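Local coordinates for protein mucin-like protocadherin (Homo sapiens, PDB 6OAE) that probably joins adjacent microvilli of epithelial cells through calcium-dependent heterophilic adhesion with CDHR2, using an extracellular region whose first two cadherin repeats form this chain, at residues N94-F100 with L179-T184; P173-L179 with A197-V203. The contacts are given in a common frame with arbitrary orientation. Where two conformers were deposited one is given. Residues are numbered along the deposited sequence.

Contact 1: N94-F100 with L179-T184; sequences NDNAPEF and LLVRDT. With CA (calcium ion), chain E; CA (calcium ion), chain C; CA (calcium ion), chain D.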
# COMPACT_ATOMS: atom_id res chain seq x y z
N ASN A 94 -1.58 -2.54 6.17
CA ASN A 94 -1.39 -1.08 5.97
C ASN A 94 -0.06 -0.72 6.65
O ASN A 94 -0.08 -0.29 7.82
CB ASN A 94 -2.60 -0.29 6.49
CG ASN A 94 -2.44 1.20 6.28
OD1 ASN A 94 -1.51 1.61 5.59
ND2 ASN A 94 -3.31 2.00 6.88
N ASP A 95 1.06 -0.92 5.95
CA ASP A 95 2.43 -0.77 6.53
C ASP A 95 3.20 0.38 5.85
O ASP A 95 4.40 0.56 6.20
CB ASP A 95 3.20 -2.10 6.48
CG ASP A 95 3.48 -2.68 5.11
OD1 ASP A 95 2.73 -2.37 4.16
OD2 ASP A 95 4.46 -3.49 4.99
N ASN A 96 2.56 1.14 4.95
CA ASN A 96 3.16 2.28 4.22
C ASN A 96 2.32 3.53 4.47
O ASN A 96 1.08 3.42 4.55
CB ASN A 96 3.30 1.97 2.72
CG ASN A 96 4.34 0.89 2.47
OD1 ASN A 96 5.52 1.18 2.38
ND2 ASN A 96 3.90 -0.34 2.34
N ALA A 97 2.98 4.67 4.62
CA ALA A 97 2.32 5.98 4.84
C ALA A 97 2.14 6.65 3.47
O ALA A 97 2.97 6.47 2.57
CB ALA A 97 3.13 6.84 5.79
N PRO A 98 1.05 7.41 3.26
CA PRO A 98 0.92 8.19 2.04
C PRO A 98 1.95 9.32 2.12
O PRO A 98 2.28 9.77 3.20
CB PRO A 98 -0.54 8.68 2.04
CG PRO A 98 -0.92 8.69 3.52
CD PRO A 98 -0.11 7.57 4.15
N GLU A 99 2.46 9.73 0.96
CA GLU A 99 3.47 10.79 0.84
C GLU A 99 3.05 11.74 -0.27
O GLU A 99 2.71 11.24 -1.35
CB GLU A 99 4.83 10.18 0.53
CG GLU A 99 5.41 9.38 1.67
CD GLU A 99 6.61 8.54 1.29
OE1 GLU A 99 7.22 8.82 0.24
OE2 GLU A 99 6.92 7.59 2.04
N PHE A 100 3.06 13.03 0.01
CA PHE A 100 2.91 14.09 -1.01
C PHE A 100 4.27 14.27 -1.66
O PHE A 100 5.28 14.15 -0.97
CB PHE A 100 2.48 15.41 -0.40
CG PHE A 100 1.06 15.46 0.10
CD1 PHE A 100 0.00 15.43 -0.81
CD2 PHE A 100 0.79 15.57 1.45
CE1 PHE A 100 -1.30 15.51 -0.36
CE2 PHE A 100 -0.53 15.65 1.90
CZ PHE A 100 -1.56 15.62 1.00
N LEU A 179 -3.22 20.84 3.57
CA LEU A 179 -3.77 19.67 2.85
C LEU A 179 -3.33 18.43 3.62
O LEU A 179 -2.12 18.23 3.75
CB LEU A 179 -3.25 19.67 1.42
CG LEU A 179 -3.80 18.55 0.54
CD1 LEU A 179 -5.31 18.63 0.39
CD2 LEU A 179 -3.13 18.60 -0.80
N LEU A 180 -4.29 17.66 4.13
CA LEU A 180 -4.02 16.40 4.87
C LEU A 180 -4.42 15.24 3.99
O LEU A 180 -5.42 15.35 3.26
CB LEU A 180 -4.84 16.34 6.16
CG LEU A 180 -4.80 17.58 7.04
CD1 LEU A 180 -5.64 17.35 8.29
CD2 LEU A 180 -3.38 17.93 7.42
N VAL A 181 -3.69 14.14 4.08
CA VAL A 181 -4.13 12.89 3.43
C VAL A 181 -3.98 11.79 4.47
O VAL A 181 -3.00 11.84 5.23
CB VAL A 181 -3.35 12.60 2.13
CG1 VAL A 181 -1.86 12.38 2.38
CG2 VAL A 181 -3.97 11.43 1.39
N ARG A 182 -4.93 10.86 4.51
CA ARG A 182 -4.82 9.64 5.35
C ARG A 182 -5.17 8.46 4.45
O ARG A 182 -5.86 8.67 3.41
CB ARG A 182 -5.67 9.74 6.62
CG ARG A 182 -7.16 9.87 6.37
CD ARG A 182 -8.06 9.74 7.59
NE ARG A 182 -9.45 9.75 7.14
CZ ARG A 182 -10.20 10.84 6.90
NH1 ARG A 182 -9.73 12.07 7.09
NH2 ARG A 182 -11.44 10.70 6.48
N ASP A 183 -4.74 7.25 4.84
CA ASP A 183 -4.93 6.02 4.04
C ASP A 183 -6.07 5.16 4.63
O ASP A 183 -6.13 3.99 4.29
CB ASP A 183 -3.62 5.25 3.92
CG ASP A 183 -2.96 4.88 5.24
OD1 ASP A 183 -3.56 5.12 6.33
OD2 ASP A 183 -1.82 4.38 5.15
N THR A 184 -6.92 5.74 5.48
CA THR A 184 -8.10 5.06 6.08
C THR A 184 -9.30 6.00 6.03
O THR A 184 -9.15 7.21 6.13
CB THR A 184 -7.81 4.62 7.52
OG1 THR A 184 -7.56 5.78 8.33
CG2 THR A 184 -6.67 3.64 7.58
CA CA E . -0.95 2.84 3.65
CA CA C . 1.30 -3.33 2.64
CA CA D . 5.19 -4.27 3.04
O HOH W 1 7.06 -5.06 4.34
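The linker 94-100 runs nearly antiparallel to the end of strand 179-182, their end-to-end directions 168° apart. Without pairing as a sheet, it lays Asn94, Pro98 and Phe100 onto the second cadherin repeat. The ring of Phe100 is the largest bump. It fits into a hollow lined by Leu179 and Val181, with CE1 3.6 Å from Leu179 CD2 and CZ 3.5 Å from Val181 CG1. Tyr138 and Ala197 also touch this ring. Pro98 is a smaller bump beside it: its CB lies 3.9 Å from Val181 CG1, so the valine methyl meets both rings.

Beyond the proline the packing turns polar. One calcium fills the hollow between the segments, bound by Asn94 OD1 (2.4 Å), Asn96 O (2.3 Å) and Asp183 OD2 (2.3 Å). Asp129, Asp131 and Asp134 complete the site. Asn94 ND2 donates a hydrogen bond to Asp183 OD1 (3.2 Å), and His193 is a further polar partner of this carboxylate. Asp95 points away and bridges the other two calciums, where Glu17 and Glu63 of the first repeat also bind. This is the three-calcium linker found between successive cadherin repeats. The chemistry implies that calcium, backed by an apolar wedge, fixes the linker to the second repeat.

Contact 2: P173-L179 with A197-V203; sequences PNMTFWL and ATLVLNV
Leu179, Phe177 and Met175 meet Ala197, Leu199, Leu201 and Val203 in the apolar centre. Leu179 (chi1 t, chi2 p) puts CD2 4.2 Å from CD1 of Leu199 (chi1 m, chi2 t). Phe177 (chi1 m) puts CD2 4.2 Å from Leu201 CD2, and Met175 (chi1 m) brings CE 3.5 Å from Val203 CG2. Leu140 and Phe151 pack on this face.

The backbones are extended and antiparallel; the segment axes come within 4.7 Å, their N-to-C directions 155° apart. Hydrogen-bonded pairs are Met175-Leu201, Phe177-Leu199 and Leu179-Ala197, CA atoms 5.1 to 5.2 Å apart. Met175 N to Leu201 O, Phe177 N to Leu199 O, Leu199 N to Phe177 O and Ala197 N to Leu179 O span 2.9 Å. Leu201 N to Met175 O, Leu179 N to Ala197 O and Val203 N to Pro173 O span 2.8 Å.

On the other face lie the non-hydrogen-bonded pairs Asn174-Asn202, Thr176-Val200 and Trp178-Thr198, CA atoms 4.8, 4.5 and 4.8 Å apart. At the polar edge Thr176 OG1 donates a hydrogen bond to Asn174 OD1 (3.2 Å). This is a beta hairpin of the Greek-key cadherin repeat. Its chemistry implies an apolar core face and a mixed outer one, threonines and asparagines beside Trp178 and Val200.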
# COMPACT_ATOMS: atom_id res chain seq x y z
N PRO A 173 -5.66 38.69 -1.27
CA PRO A 173 -4.74 38.27 -2.33
C PRO A 173 -4.01 36.96 -2.03
O PRO A 173 -3.48 36.41 -2.96
CB PRO A 173 -3.71 39.39 -2.37
CG PRO A 173 -3.66 39.86 -0.92
CD PRO A 173 -5.08 39.75 -0.42
N ASN A 174 -3.98 36.53 -0.76
CA ASN A 174 -3.28 35.30 -0.30
C ASN A 174 -4.25 34.44 0.50
O ASN A 174 -4.92 35.00 1.41
CB ASN A 174 -2.02 35.57 0.54
CG ASN A 174 -1.41 34.32 1.15
OD1 ASN A 174 -1.99 33.69 2.05
ND2 ASN A 174 -0.22 33.95 0.70
N MET A 175 -4.32 33.15 0.18
CA MET A 175 -5.12 32.14 0.92
C MET A 175 -4.20 30.93 1.13
O MET A 175 -3.68 30.41 0.12
CB MET A 175 -6.38 31.72 0.17
CG MET A 175 -7.54 32.68 0.36
SD MET A 175 -8.51 33.05 -1.11
CE MET A 175 -7.23 33.64 -2.21
N THR A 176 -3.99 30.51 2.37
CA THR A 176 -3.14 29.34 2.67
C THR A 176 -3.97 28.25 3.33
O THR A 176 -4.84 28.57 4.17
CB THR A 176 -1.90 29.74 3.47
OG1 THR A 176 -1.21 30.70 2.67
CG2 THR A 176 -0.98 28.57 3.74
N PHE A 177 -3.70 27.01 2.93
CA PHE A 177 -4.38 25.80 3.41
C PHE A 177 -3.37 24.75 3.85
O PHE A 177 -2.28 24.70 3.28
CB PHE A 177 -5.20 25.16 2.29
CG PHE A 177 -6.34 26.01 1.79
CD1 PHE A 177 -7.53 26.04 2.48
CD2 PHE A 177 -6.21 26.75 0.63
CE1 PHE A 177 -8.60 26.80 2.01
CE2 PHE A 177 -7.26 27.52 0.18
CZ PHE A 177 -8.46 27.55 0.87
N TRP A 178 -3.77 23.98 4.85
CA TRP A 178 -3.18 22.66 5.16
C TRP A 178 -3.95 21.64 4.32
O TRP A 178 -5.21 21.66 4.35
CB TRP A 178 -3.29 22.30 6.64
CG TRP A 178 -2.27 22.96 7.51
CD1 TRP A 178 -0.92 22.76 7.50
CD2 TRP A 178 -2.54 23.91 8.56
NE1 TRP A 178 -0.33 23.53 8.47
CE2 TRP A 178 -1.29 24.25 9.13
CE3 TRP A 178 -3.70 24.51 9.07
CZ2 TRP A 178 -1.18 25.16 10.19
CZ3 TRP A 178 -3.59 25.42 10.11
CH2 TRP A 178 -2.35 25.74 10.66
N LEU A 179 -3.22 20.84 3.57
CA LEU A 179 -3.77 19.67 2.85
C LEU A 179 -3.33 18.43 3.62
O LEU A 179 -2.12 18.23 3.75
CB LEU A 179 -3.25 19.67 1.42
CG LEU A 179 -3.80 18.55 0.54
CD1 LEU A 179 -5.31 18.63 0.39
CD2 LEU A 179 -3.13 18.60 -0.80
N ALA A 197 0.74 18.80 3.86
CA ALA A 197 1.44 19.73 2.95
C ALA A 197 0.71 21.07 3.06
O ALA A 197 -0.42 21.09 3.57
CB ALA A 197 1.46 19.19 1.56
N THR A 198 1.37 22.15 2.64
CA THR A 198 0.80 23.52 2.64
C THR A 198 0.52 23.91 1.18
O THR A 198 1.35 23.58 0.28
CB THR A 198 1.71 24.48 3.44
OG1 THR A 198 1.66 24.14 4.83
CG2 THR A 198 1.31 25.92 3.31
N LEU A 199 -0.63 24.54 0.93
CA LEU A 199 -1.01 25.09 -0.39
C LEU A 199 -1.16 26.59 -0.20
O LEU A 199 -1.88 27.00 0.71
CB LEU A 199 -2.35 24.54 -0.88
CG LEU A 199 -2.39 23.05 -1.20
CD1 LEU A 199 -3.80 22.67 -1.61
CD2 LEU A 199 -1.39 22.72 -2.29
N VAL A 200 -0.50 27.35 -1.05
CA VAL A 200 -0.58 28.83 -1.05
C VAL A 200 -1.25 29.23 -2.36
O VAL A 200 -0.66 28.94 -3.43
CB VAL A 200 0.80 29.45 -0.86
CG1 VAL A 200 0.74 30.96 -0.97
CG2 VAL A 200 1.43 29.03 0.46
N LEU A 201 -2.42 29.86 -2.29
CA LEU A 201 -3.16 30.40 -3.45
C LEU A 201 -2.91 31.91 -3.47
O LEU A 201 -3.33 32.59 -2.47
CB LEU A 201 -4.64 30.07 -3.30
CG LEU A 201 -5.06 28.63 -3.65
CD1 LEU A 201 -5.01 28.40 -5.13
CD2 LEU A 201 -4.23 27.59 -2.95
N ASN A 202 -2.24 32.39 -4.51
CA ASN A 202 -1.89 33.82 -4.69
C ASN A 202 -2.74 34.39 -5.83
O ASN A 202 -2.58 33.91 -6.98
CB ASN A 202 -0.40 34.00 -4.94
CG ASN A 202 0.01 35.46 -4.91
OD1 ASN A 202 -0.49 36.22 -4.08
ND2 ASN A 202 0.91 35.84 -5.80
N VAL A 203 -3.61 35.35 -5.52
CA VAL A 203 -4.53 35.96 -6.50
C VAL A 203 -3.70 36.97 -7.28
O VAL A 203 -3.03 37.77 -6.65
CB VAL A 203 -5.75 36.62 -5.83
CG1 VAL A 203 -6.68 37.26 -6.85
CG2 VAL A 203 -6.52 35.63 -4.98

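Both contacts use strand 174-182 and share Leu179, and their segments alternate along the chain. Contact 2 lies within the second repeat, with one face in its core and the other nearer solvent. Contact 1 is partly buried at the repeat's calcium-binding end, about 21 Å away between centres. The two touch where Phe100 CD2 meets Ala197 CB at 3.7 Å, so the linker's aromatic ring rests on the hairpin. Their chemistry differs with place. In 173-179 with 197-203, regular backbone hydrogen bonds join neighbouring strands. In 94-100 with 179-184, metal ligation and irregular apolar packing join a linker to a strand end.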